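Local coordinates for protein ATP-dependent DNA helicase (Mycobacterium smegmatis, PDB 5V9X) that unwinds RNA:DNA hybrids as an ATP-dependent helicase, tracking 3'-to-5' along single-stranded DNA, at residues A58-I68 and L239-P250; K200-R211 and P460-V471. All coordinates share one frame; numbering follows the deposited sequence.

Contact 1: residues A58-I68 and L239-P250; sequences AISEGNNTLVI and LSGQAPTTIVCP
Thr246 N gives a hydrogen bond to Asn64 O at 2.7 Å, and Leu66 N gives one to Thr246 O at 3.0 Å. The same alternation continues from Val248 N to Leu66 O and from Ile68 N to Val248 O. These backbone bonds pair strands 64-68 and 245-248, which lie side by side and run parallel. Thr65 and Val67 turn their own backbone polar groups to the other neighbour, strand 221-226.

One side-chain hydrogen bond closes the start of the pair. Asn64 ND2 reaches Ser240 OG at 3.1 Å, with the hydroxyl in the amide plane. Asn64 OD1 is taken by Arg222 N, which holds the amide at both ends.

Apolar contacts flank the strands. On the face of Thr65 and Val67, the methyl Thr65 CG2 meets Val248 CG2 at 3.7 Å. Thr246 CG2 comes to 3.6 Å from Ala58 CB, in the last turn of helix 50-60. On the other face Leu66 CB packs beside Thr245 CG2. Beyond it, Ile68 CD1 touches Ile247 CG2 at 3.9 Å, and Ile68 CB lies against Cys249 SG.

The pair forms one margin of the seven-stranded parallel sheet of the first RecA-like domain. Strand 245-248 is outermost, and strand 64-68 lies between it and 221-226. Helix 50-60 packs on the Val67 face, and helix 232-240 packs on the Leu66 face.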
loop_
_atom_site.group_PDB
_atom_site.type_symbol
_atom_site.label_atom_id
_atom_site.label_comp_id
_atom_site.label_asym_id
_atom_site.label_seq_id
_atom_site.Cartn_x
_atom_site.Cartn_y
_atom_site.Cartn_z
ATOM N N ALA A 58 19.429 5.781 -21.650
ATOM C CA ALA A 58 18.445 6.846 -21.487
ATOM C C ALA A 58 18.896 7.867 -20.449
ATOM O O ALA A 58 18.746 9.077 -20.658
ATOM C CB ALA A 58 17.092 6.252 -21.103
ATOM N N ILE A 59 19.448 7.402 -19.326
ATOM C CA ILE A 59 19.868 8.322 -18.272
ATOM C C ILE A 59 21.019 9.199 -18.750
ATOM O O ILE A 59 21.036 10.411 -18.505
ATOM C CB ILE A 59 20.240 7.543 -16.996
ATOM C CG1 ILE A 59 18.998 6.894 -16.381
ATOM C CG2 ILE A 59 20.912 8.456 -15.983
ATOM C CD1 ILE A 59 19.312 5.927 -15.266
ATOM N N SER A 60 21.995 8.607 -19.446
ATOM C CA SER A 60 23.148 9.376 -19.901
ATOM C C SER A 60 22.751 10.443 -20.912
ATOM O O SER A 60 23.426 11.474 -21.021
ATOM C CB SER A 60 24.201 8.445 -20.506
ATOM O OG SER A 60 23.680 7.745 -21.622
ATOM N N GLU A 61 21.669 10.221 -21.655
ATOM C CA GLU A 61 21.190 11.190 -22.631
ATOM C C GLU A 61 20.292 12.257 -22.015
ATOM O O GLU A 61 19.743 13.084 -22.752
ATOM C CB GLU A 61 20.465 10.469 -23.771
ATOM C CG GLU A 61 21.394 9.618 -24.632
ATOM C CD GLU A 61 20.663 8.853 -25.720
ATOM O OE1 GLU A 61 19.423 8.980 -25.812
ATOM O OE2 GLU A 61 21.330 8.122 -26.483
ATOM N N GLY A 62 20.127 12.256 -20.691
ATOM C CA GLY A 62 19.472 13.335 -19.984
ATOM C C GLY A 62 17.986 13.174 -19.745
ATOM O O GLY A 62 17.363 14.098 -19.205
ATOM N N ASN A 63 17.398 12.040 -20.109
ATOM C CA ASN A 63 15.957 11.862 -20.023
ATOM C C ASN A 63 15.539 11.360 -18.646
ATOM O O ASN A 63 16.254 10.589 -18.000
ATOM C CB ASN A 63 15.476 10.873 -21.087
ATOM C CG ASN A 63 15.917 11.257 -22.482
ATOM O OD1 ASN A 63 15.737 12.397 -22.913
ATOM N ND2 ASN A 63 16.511 10.306 -23.195
ATOM N N ASN A 64 14.371 11.817 -18.197
ATOM C CA ASN A 64 13.686 11.139 -17.105
ATOM C C ASN A 64 13.414 9.702 -17.526
ATOM O O ASN A 64 12.955 9.451 -18.645
ATOM C CB ASN A 64 12.377 11.854 -16.760
ATOM C CG ASN A 64 12.598 13.199 -16.083
ATOM O OD1 ASN A 64 13.724 13.692 -15.993
ATOM N ND2 ASN A 64 11.514 13.803 -15.609
ATOM N N THR A 65 13.712 8.754 -16.641
ATOM C CA THR A 65 13.680 7.342 -16.996
ATOM C C THR A 65 12.921 6.544 -15.947
ATOM O O THR A 65 13.170 6.695 -14.747
ATOM C CB THR A 65 15.100 6.788 -17.146
ATOM O OG1 THR A 65 15.839 7.612 -18.058
ATOM C CG2 THR A 65 15.064 5.359 -17.671
ATOM N N LEU A 66 12.003 5.697 -16.401
ATOM C CA LEU A 66 11.329 4.722 -15.553
ATOM C C LEU A 66 11.814 3.333 -15.945
ATOM O O LEU A 66 11.626 2.906 -17.092
ATOM C CB LEU A 66 9.809 4.819 -15.688
ATOM C CG LEU A 66 9.001 3.712 -15.000
ATOM C CD1 LEU A 66 9.086 3.823 -13.483
ATOM C CD2 LEU A 66 7.551 3.726 -15.466
ATOM N N VAL A 67 12.435 2.635 -15.001
ATOM C CA VAL A 67 12.994 1.310 -15.239
ATOM C C VAL A 67 12.019 0.273 -14.699
ATOM O O VAL A 67 11.678 0.285 -13.510
ATOM C CB VAL A 67 14.381 1.164 -14.593
ATOM C CG1 VAL A 67 15.009 -0.167 -14.974
ATOM C CG2 VAL A 67 15.278 2.327 -15.007
ATOM N N ILE A 68 11.565 -0.619 -15.573
ATOM C CA ILE A 68 10.596 -1.655 -15.228
ATOM C C ILE A 68 11.269 -2.991 -15.509
ATOM O O ILE A 68 11.410 -3.396 -16.670
ATOM C CB ILE A 68 9.292 -1.511 -16.017
ATOM C CG1 ILE A 68 8.719 -0.102 -15.842
ATOM C CG2 ILE A 68 8.284 -2.562 -15.577
ATOM C CD1 ILE A 68 7.566 0.199 -16.772
ATOM N N LEU A 239 5.806 9.980 -12.119
ATOM C CA LEU A 239 7.205 10.263 -11.816
ATOM C C LEU A 239 7.633 11.624 -12.349
ATOM O O LEU A 239 8.281 12.396 -11.635
ATOM C CB LEU A 239 8.093 9.157 -12.389
ATOM C CG LEU A 239 9.604 9.390 -12.414
ATOM C CD1 LEU A 239 10.177 9.443 -11.007
ATOM C CD2 LEU A 239 10.295 8.317 -13.238
ATOM N N SER A 240 7.271 11.946 -13.591
ATOM C CA SER A 240 7.786 13.140 -14.248
ATOM C C SER A 240 6.795 14.294 -14.303
ATOM O O SER A 240 7.208 15.426 -14.571
ATOM C CB SER A 240 8.234 12.810 -15.673
ATOM O OG SER A 240 9.168 11.744 -15.684
ATOM N N GLY A 241 5.510 14.048 -14.063
ATOM C CA GLY A 241 4.523 15.095 -14.225
ATOM C C GLY A 241 4.360 15.499 -15.676
ATOM O O GLY A 241 3.938 14.689 -16.507
ATOM N N GLN A 242 4.707 16.746 -16.000
ATOM C CA GLN A 242 4.571 17.228 -17.369
ATOM C C GLN A 242 5.783 16.913 -18.233
ATOM O O GLN A 242 5.672 16.936 -19.463
ATOM C CB GLN A 242 4.318 18.737 -17.378
ATOM C CG GLN A 242 3.121 19.174 -16.548
ATOM C CD GLN A 242 1.845 18.443 -16.925
ATOM O OE1 GLN A 242 1.622 18.107 -18.089
ATOM N NE2 GLN A 242 0.999 18.192 -15.933
ATOM N N ALA A 243 6.929 16.623 -17.624
ATOM C CA ALA A 243 8.127 16.325 -18.390
ATOM C C ALA A 243 8.013 14.953 -19.055
ATOM O O ALA A 243 7.308 14.069 -18.558
ATOM C CB ALA A 243 9.357 16.368 -17.487
ATOM N N PRO A 244 8.685 14.752 -20.187
ATOM C CA PRO A 244 8.637 13.445 -20.850
ATOM C C PRO A 244 9.497 12.411 -20.138
ATOM O O PRO A 244 10.486 12.732 -19.475
ATOM C CB PRO A 244 9.177 13.744 -22.254
ATOM C CG PRO A 244 10.065 14.921 -22.062
ATOM C CD PRO A 244 9.431 15.747 -20.977
ATOM N N THR A 245 9.099 11.148 -20.290
ATOM C CA THR A 245 9.743 10.031 -19.610
ATOM C C THR A 245 10.089 8.944 -20.614
ATOM O O THR A 245 9.214 8.472 -21.346
ATOM C CB THR A 245 8.838 9.441 -18.524
ATOM O OG1 THR A 245 8.378 10.484 -17.660
ATOM C CG2 THR A 245 9.592 8.404 -17.704
ATOM N N THR A 246 11.357 8.540 -20.638
ATOM C CA THR A 246 11.758 7.346 -21.370
ATOM C C THR A 246 11.464 6.120 -20.515
ATOM O O THR A 246 12.021 5.971 -19.421
ATOM C CB THR A 246 13.240 7.393 -21.728
ATOM O OG1 THR A 246 13.483 8.461 -22.652
ATOM C CG2 THR A 246 13.674 6.071 -22.352
ATOM N N ILE A 247 10.593 5.245 -21.004
ATOM C CA ILE A 247 10.222 4.041 -20.275
ATOM C C ILE A 247 11.140 2.906 -20.710
ATOM O O ILE A 247 11.127 2.492 -21.874
ATOM C CB ILE A 247 8.746 3.683 -20.502
ATOM C CG1 ILE A 247 7.846 4.732 -19.849
ATOM C CG2 ILE A 247 8.444 2.295 -19.956
ATOM C CD1 ILE A 247 6.375 4.393 -19.892
ATOM N N VAL A 248 11.945 2.414 -19.773
ATOM C CA VAL A 248 12.819 1.269 -19.995
ATOM C C VAL A 248 12.133 0.040 -19.418
ATOM O O VAL A 248 11.897 -0.036 -18.207
ATOM C CB VAL A 248 14.199 1.481 -19.355
ATOM C CG1 VAL A 248 14.964 0.170 -19.313
ATOM C CG2 VAL A 248 14.986 2.533 -20.119
ATOM N N CYS A 249 11.810 -0.919 -20.280
ATOM C CA CYS A 249 11.107 -2.135 -19.868
ATOM C C CYS A 249 11.526 -3.278 -20.778
ATOM O O CYS A 249 10.806 -3.653 -21.712
ATOM C CB CYS A 249 9.591 -1.933 -19.899
ATOM S SG CYS A 249 8.629 -3.374 -19.385
ATOM N N PRO A 250 12.695 -3.862 -20.532
ATOM C CA PRO A 250 13.180 -4.950 -21.386
ATOM C C PRO A 250 12.489 -6.256 -21.041
ATOM O O PRO A 250 11.835 -6.357 -19.992
ATOM C CB PRO A 250 14.677 -5.002 -21.057
ATOM C CG PRO A 250 14.734 -4.587 -19.628
ATOM C CD PRO A 250 13.643 -3.552 -19.446
#

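Contact 2: residues K200-R211 and P460-V471. With nucleotides of chain B.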
loop_
_atom_site.group_PDB
_atom_site.type_symbol
_atom_site.label_atom_id
_atom_site.label_comp_id
_atom_site.label_asym_id
_atom_site.label_seq_id
_atom_site.Cartn_x
_atom_site.Cartn_y
_atom_site.Cartn_z
ATOM N N LYS A 200 -2.259 9.295 -1.735
ATOM C CA LYS A 200 -1.985 10.671 -1.342
ATOM C C LYS A 200 -0.570 10.838 -0.813
ATOM O O LYS A 200 -0.069 11.966 -0.761
ATOM C CB LYS A 200 -2.991 11.138 -0.291
ATOM C CG LYS A 200 -4.423 11.179 -0.783
ATOM C CD LYS A 200 -5.331 11.860 0.224
ATOM C CE LYS A 200 -6.789 11.707 -0.171
ATOM N NZ LYS A 200 -7.698 12.448 0.743
ATOM N N ARG A 201 0.081 9.746 -0.407
ATOM C CA ARG A 201 1.490 9.825 -0.049
ATOM C C ARG A 201 2.344 10.189 -1.262
ATOM O O ARG A 201 3.301 10.960 -1.143
ATOM C CB ARG A 201 1.945 8.500 0.563
ATOM C CG ARG A 201 3.306 8.557 1.239
ATOM C CD ARG A 201 3.700 7.196 1.784
ATOM N NE ARG A 201 5.025 7.217 2.396
ATOM C CZ ARG A 201 5.783 6.138 2.570
ATOM N NH1 ARG A 201 5.350 4.949 2.170
ATOM N NH2 ARG A 201 6.979 6.248 3.137
ATOM N N GLY A 202 2.005 9.647 -2.435
ATOM C CA GLY A 202 2.729 9.991 -3.650
ATOM C C GLY A 202 2.397 11.378 -4.158
ATOM O O GLY A 202 3.266 12.080 -4.684
ATOM N N ALA A 203 1.133 11.787 -4.018
ATOM C CA ALA A 203 0.769 13.165 -4.329
ATOM C C ALA A 203 1.528 14.130 -3.432
ATOM O O ALA A 203 2.022 15.169 -3.888
ATOM C CB ALA A 203 -0.737 13.360 -4.181
ATOM N N HIS A 204 1.629 13.793 -2.146
ATOM C CA HIS A 204 2.529 14.492 -1.237
ATOM C C HIS A 204 3.949 14.506 -1.791
ATOM O O HIS A 204 4.617 15.547 -1.805
ATOM C CB HIS A 204 2.472 13.805 0.131
ATOM C CG HIS A 204 2.990 14.634 1.263
ATOM N ND1 HIS A 204 4.315 14.629 1.644
ATOM C CD2 HIS A 204 2.353 15.458 2.127
ATOM C CE1 HIS A 204 4.473 15.430 2.683
ATOM N NE2 HIS A 204 3.298 15.947 2.994
ATOM N N LEU A 205 4.421 13.349 -2.271
ATOM C CA LEU A 205 5.752 13.274 -2.865
ATOM C C LEU A 205 5.821 14.042 -4.181
ATOM O O LEU A 205 6.844 14.669 -4.486
ATOM C CB LEU A 205 6.147 11.812 -3.076
ATOM C CG LEU A 205 7.419 11.514 -3.879
ATOM C CD1 LEU A 205 8.623 12.263 -3.318
ATOM C CD2 LEU A 205 7.689 10.010 -3.909
ATOM N N ALA A 206 4.744 14.008 -4.971
ATOM C CA ALA A 206 4.738 14.718 -6.246
ATOM C C ALA A 206 4.929 16.217 -6.048
ATOM O O ALA A 206 5.613 16.874 -6.840
ATOM C CB ALA A 206 3.437 14.439 -6.997
ATOM N N LEU A 207 4.337 16.776 -4.989
ATOM C CA LEU A 207 4.476 18.205 -4.734
ATOM C C LEU A 207 5.837 18.541 -4.134
ATOM O O LEU A 207 6.417 19.583 -4.461
ATOM C CB LEU A 207 3.351 18.690 -3.821
ATOM C CG LEU A 207 1.968 18.774 -4.467
ATOM C CD1 LEU A 207 0.941 19.284 -3.471
ATOM C CD2 LEU A 207 2.008 19.664 -5.700
ATOM N N SER A 208 6.354 17.684 -3.249
ATOM C CA SER A 208 7.696 17.893 -2.715
ATOM C C SER A 208 8.719 18.016 -3.838
ATOM O O SER A 208 9.583 18.901 -3.809
ATOM C CB SER A 208 8.076 16.748 -1.773
ATOM O OG SER A 208 7.330 16.795 -0.570
ATOM N N LEU A 209 8.620 17.146 -4.847
ATOM C CA LEU A 209 9.570 17.180 -5.953
ATOM C C LEU A 209 9.432 18.452 -6.783
ATOM O O LEU A 209 10.436 18.966 -7.292
ATOM C CB LEU A 209 9.392 15.944 -6.834
ATOM C CG LEU A 209 9.712 14.600 -6.172
ATOM C CD1 LEU A 209 9.486 13.446 -7.142
ATOM C CD2 LEU A 209 11.139 14.584 -5.631
ATOM N N GLU A 210 8.213 18.976 -6.937
ATOM C CA GLU A 210 8.052 20.235 -7.659
ATOM C C GLU A 210 8.589 21.406 -6.847
ATOM O O GLU A 210 9.169 22.343 -7.407
ATOM C CB GLU A 210 6.584 20.459 -8.023
ATOM C CG GLU A 210 6.070 19.565 -9.143
ATOM C CD GLU A 210 6.823 19.759 -10.453
ATOM O OE1 GLU A 210 6.963 18.773 -11.209
ATOM O OE2 GLU A 210 7.271 20.894 -10.729
ATOM N N ARG A 211 8.402 21.372 -5.525
ATOM C CA ARG A 211 9.023 22.376 -4.666
ATOM C C ARG A 211 10.543 22.297 -4.744
ATOM O O ARG A 211 11.232 23.321 -4.662
ATOM C CB ARG A 211 8.545 22.204 -3.226
ATOM C CG ARG A 211 7.074 22.524 -3.021
ATOM C CD ARG A 211 6.610 22.125 -1.631
ATOM N NE ARG A 211 7.434 22.714 -0.579
ATOM C CZ ARG A 211 7.308 22.428 0.713
ATOM N NH1 ARG A 211 6.391 21.560 1.113
ATOM N NH2 ARG A 211 8.099 23.007 1.605
ATOM N N PRO A 460 -6.189 15.992 -5.144
ATOM C CA PRO A 460 -6.456 15.805 -3.710
ATOM C C PRO A 460 -6.191 17.076 -2.919
ATOM O O PRO A 460 -5.046 17.366 -2.553
ATOM C CB PRO A 460 -5.498 14.673 -3.320
ATOM C CG PRO A 460 -4.369 14.798 -4.271
ATOM C CD PRO A 460 -4.945 15.316 -5.560
ATOM N N LEU A 461 -7.257 17.831 -2.636
ATOM C CA LEU A 461 -7.105 19.193 -2.127
ATOM C C LEU A 461 -6.446 19.241 -0.754
ATOM O O LEU A 461 -5.766 20.224 -0.435
ATOM C CB LEU A 461 -8.465 19.887 -2.074
ATOM C CG LEU A 461 -9.174 20.097 -3.411
ATOM C CD1 LEU A 461 -10.448 20.901 -3.208
ATOM C CD2 LEU A 461 -8.252 20.780 -4.409
ATOM N N ASP A 462 -6.638 18.211 0.076
ATOM C CA ASP A 462 -6.043 18.241 1.409
ATOM C C ASP A 462 -4.523 18.171 1.334
ATOM O O ASP A 462 -3.828 18.856 2.093
ATOM C CB ASP A 462 -6.605 17.111 2.272
ATOM C CG ASP A 462 -6.402 15.735 1.658
ATOM O OD1 ASP A 462 -5.809 15.637 0.562
ATOM O OD2 ASP A 462 -6.841 14.745 2.282
ATOM N N VAL A 463 -3.990 17.355 0.418
ATOM C CA VAL A 463 -2.545 17.309 0.208
ATOM C C VAL A 463 -2.032 18.669 -0.248
ATOM O O VAL A 463 -0.961 19.123 0.179
ATOM C CB VAL A 463 -2.185 16.198 -0.797
ATOM C CG1 VAL A 463 -0.732 16.318 -1.240
ATOM C CG2 VAL A 463 -2.447 14.828 -0.190
ATOM N N LEU A 464 -2.790 19.340 -1.119
ATOM C CA LEU A 464 -2.420 20.683 -1.558
ATOM C C LEU A 464 -2.387 21.657 -0.386
ATOM O O LEU A 464 -1.428 22.421 -0.225
ATOM C CB LEU A 464 -3.400 21.165 -2.629
ATOM C CG LEU A 464 -3.348 22.648 -3.007
ATOM C CD1 LEU A 464 -2.033 22.992 -3.685
ATOM C CD2 LEU A 464 -4.527 23.025 -3.893
ATOM N N ALA A 465 -3.433 21.639 0.447
ATOM C CA ALA A 465 -3.509 22.565 1.572
ATOM C C ALA A 465 -2.317 22.406 2.507
ATOM O O ALA A 465 -1.773 23.399 3.006
ATOM C CB ALA A 465 -4.819 22.357 2.333
ATOM N N GLN A 466 -1.891 21.166 2.752
ATOM C CA GLN A 466 -0.752 20.937 3.636
ATOM C C GLN A 466 0.523 21.536 3.053
ATOM O O GLN A 466 1.254 22.256 3.744
ATOM C CB GLN A 466 -0.580 19.439 3.895
ATOM C CG GLN A 466 0.617 19.103 4.771
ATOM C CD GLN A 466 0.744 17.619 5.053
ATOM O OE1 GLN A 466 1.838 17.057 5.002
ATOM N NE2 GLN A 466 -0.379 16.977 5.362
ATOM N N HIS A 467 0.806 21.250 1.777
ATOM C CA HIS A 467 1.975 21.839 1.132
ATOM C C HIS A 467 1.875 23.358 1.096
ATOM O O HIS A 467 2.886 24.055 1.227
ATOM C CB HIS A 467 2.140 21.279 -0.281
ATOM C CG HIS A 467 2.908 19.995 -0.341
ATOM N ND1 HIS A 467 4.253 19.945 -0.636
ATOM C CD2 HIS A 467 2.521 18.713 -0.142
ATOM C CE1 HIS A 467 4.663 18.689 -0.615
ATOM N NE2 HIS A 467 3.630 17.921 -0.317
ATOM N N THR A 468 0.659 23.886 0.929
ATOM C CA THR A 468 0.485 25.334 0.850
ATOM C C THR A 468 0.916 26.013 2.144
ATOM O O THR A 468 1.516 27.094 2.115
ATOM C CB THR A 468 -0.969 25.672 0.523
ATOM O OG1 THR A 468 -1.336 25.063 -0.722
ATOM C CG2 THR A 468 -1.149 27.173 0.407
ATOM N N VAL A 469 0.625 25.396 3.290
ATOM C CA VAL A 469 1.136 25.919 4.551
ATOM C C VAL A 469 2.652 25.785 4.604
ATOM O O VAL A 469 3.352 26.675 5.102
ATOM C CB VAL A 469 0.464 25.210 5.743
ATOM C CG1 VAL A 469 1.029 25.725 7.062
ATOM C CG2 VAL A 469 -1.043 25.402 5.696
ATOM N N ALA A 470 3.185 24.682 4.072
ATOM C CA ALA A 470 4.609 24.400 4.194
ATOM C C ALA A 470 5.448 25.237 3.235
ATOM O O ALA A 470 6.534 25.698 3.604
ATOM C CB ALA A 470 4.866 22.914 3.956
ATOM N N VAL A 471 4.970 25.436 2.003
ATOM C CA VAL A 471 5.740 26.210 1.035
ATOM C C VAL A 471 5.832 27.668 1.466
ATOM O O VAL A 471 6.808 28.356 1.146
ATOM C CB VAL A 471 5.131 26.069 -0.375
ATOM C CG1 VAL A 471 3.740 26.690 -0.430
ATOM C CG2 VAL A 471 6.043 26.693 -1.423
ATOM P P DG B 9 8.485 2.565 7.353
ATOM O OP1 DG B 9 9.782 2.237 6.721
ATOM O OP2 DG B 9 8.127 1.982 8.667
ATOM O "O5'" DG B 9 8.359 4.147 7.466
ATOM C "C5'" DG B 9 8.346 4.937 6.286
ATOM C "C4'" DG B 9 8.016 6.381 6.607
ATOM O "O4'" DG B 9 6.616 6.486 6.970
ATOM C "C3'" DG B 9 8.808 6.979 7.765
ATOM O "O3'" DG B 9 9.177 8.312 7.456
ATOM C "C2'" DG B 9 7.830 6.917 8.937
ATOM C "C1'" DG B 9 6.484 7.078 8.243
ATOM N N9 DG B 9 5.391 6.407 8.940
ATOM C C8 DG B 9 5.295 5.067 9.224
ATOM N N7 DG B 9 4.200 4.748 9.854
ATOM C C5 DG B 9 3.523 5.950 9.994
ATOM C C6 DG B 9 2.275 6.223 10.597
ATOM O O6 DG B 9 1.498 5.431 11.145
ATOM N N1 DG B 9 1.953 7.576 10.524
ATOM C C2 DG B 9 2.739 8.542 9.940
ATOM N N2 DG B 9 2.259 9.796 9.967
ATOM N N3 DG B 9 3.914 8.297 9.369
ATOM C C4 DG B 9 4.241 6.983 9.435
#
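The His467 ring has Leu207 CB over one face, 3.4 Å from the ring centroid, a CH-pi contact. Ser208 OG and Arg211 CD lie at its edge. The ring points its NE2 edge at the face of His204, with the planes at 60° and the centroids 4.6 Å apart. The pair is T-shaped. Phe171 of helix 167-174 meets both histidine rings, edge-to-face with His467. His467 NE2 also gives a weak hydrogen bond to His204 O. At the His204 edge, NE2 gives a hydrogen bond to Gln466 OE1 at 2.7 Å, approaching from above the amide carbonyl plane. One face of the Arg211 guanidinium lies over the backbone at Val471 N, and its NH2 bonds Thr175 OG1.

Two knobs enter holes of helix 200-213. Val463 fits among Lys200, Ala203, His204 and Leu207; its CG1 is 3.6 Å from His204 N. His467 fills the next hole, among His204, Leu207, Ser208 and Arg211. Ala203 CB also touches Pro460 CG at 3.9 Å.

At the start of the helices the Lys200 chain is extended beyond CG. This carries NZ to Asp462 OD2, a 2.9 Å salt bridge on the syn side. Glu830 is a second partner of the lysine, and Arg786 of the aspartate. Arg201, which points away from 460-471, packs its NH2 3.6 Å from C4' of DG9 of chain B.

The helix axes cross at -39°, 9.6 Å apart. This is knobs-into-holes packing between domains: helix 200-213 belongs to the first RecA-like domain, helix 461-471 probably to the winged-helix domain of Lhr-type helicases.

Both contacts involve the first RecA-like domain, but they share no helix or strand. Contact 1 lies within that domain, at the margin of its sheet, and is partly buried. Contact 2 is almost wholly buried and joins the domain to a helix from much later in the chain. Backbone hydrogen bonds dominate contact 1, with mostly branched aliphatic side chains and threonine methyls on both faces. In contact 2 side chains do the work: histidines, a salt bridge and interlocking knobs. Contact 1 approaches the nucleotide site through Val67, contact 2 the DNA through Arg201. Arg222 reaches elements of both: its backbone N bonds Asn64 OD1, and its side chain makes a salt bridge to Glu210 of helix 200-213.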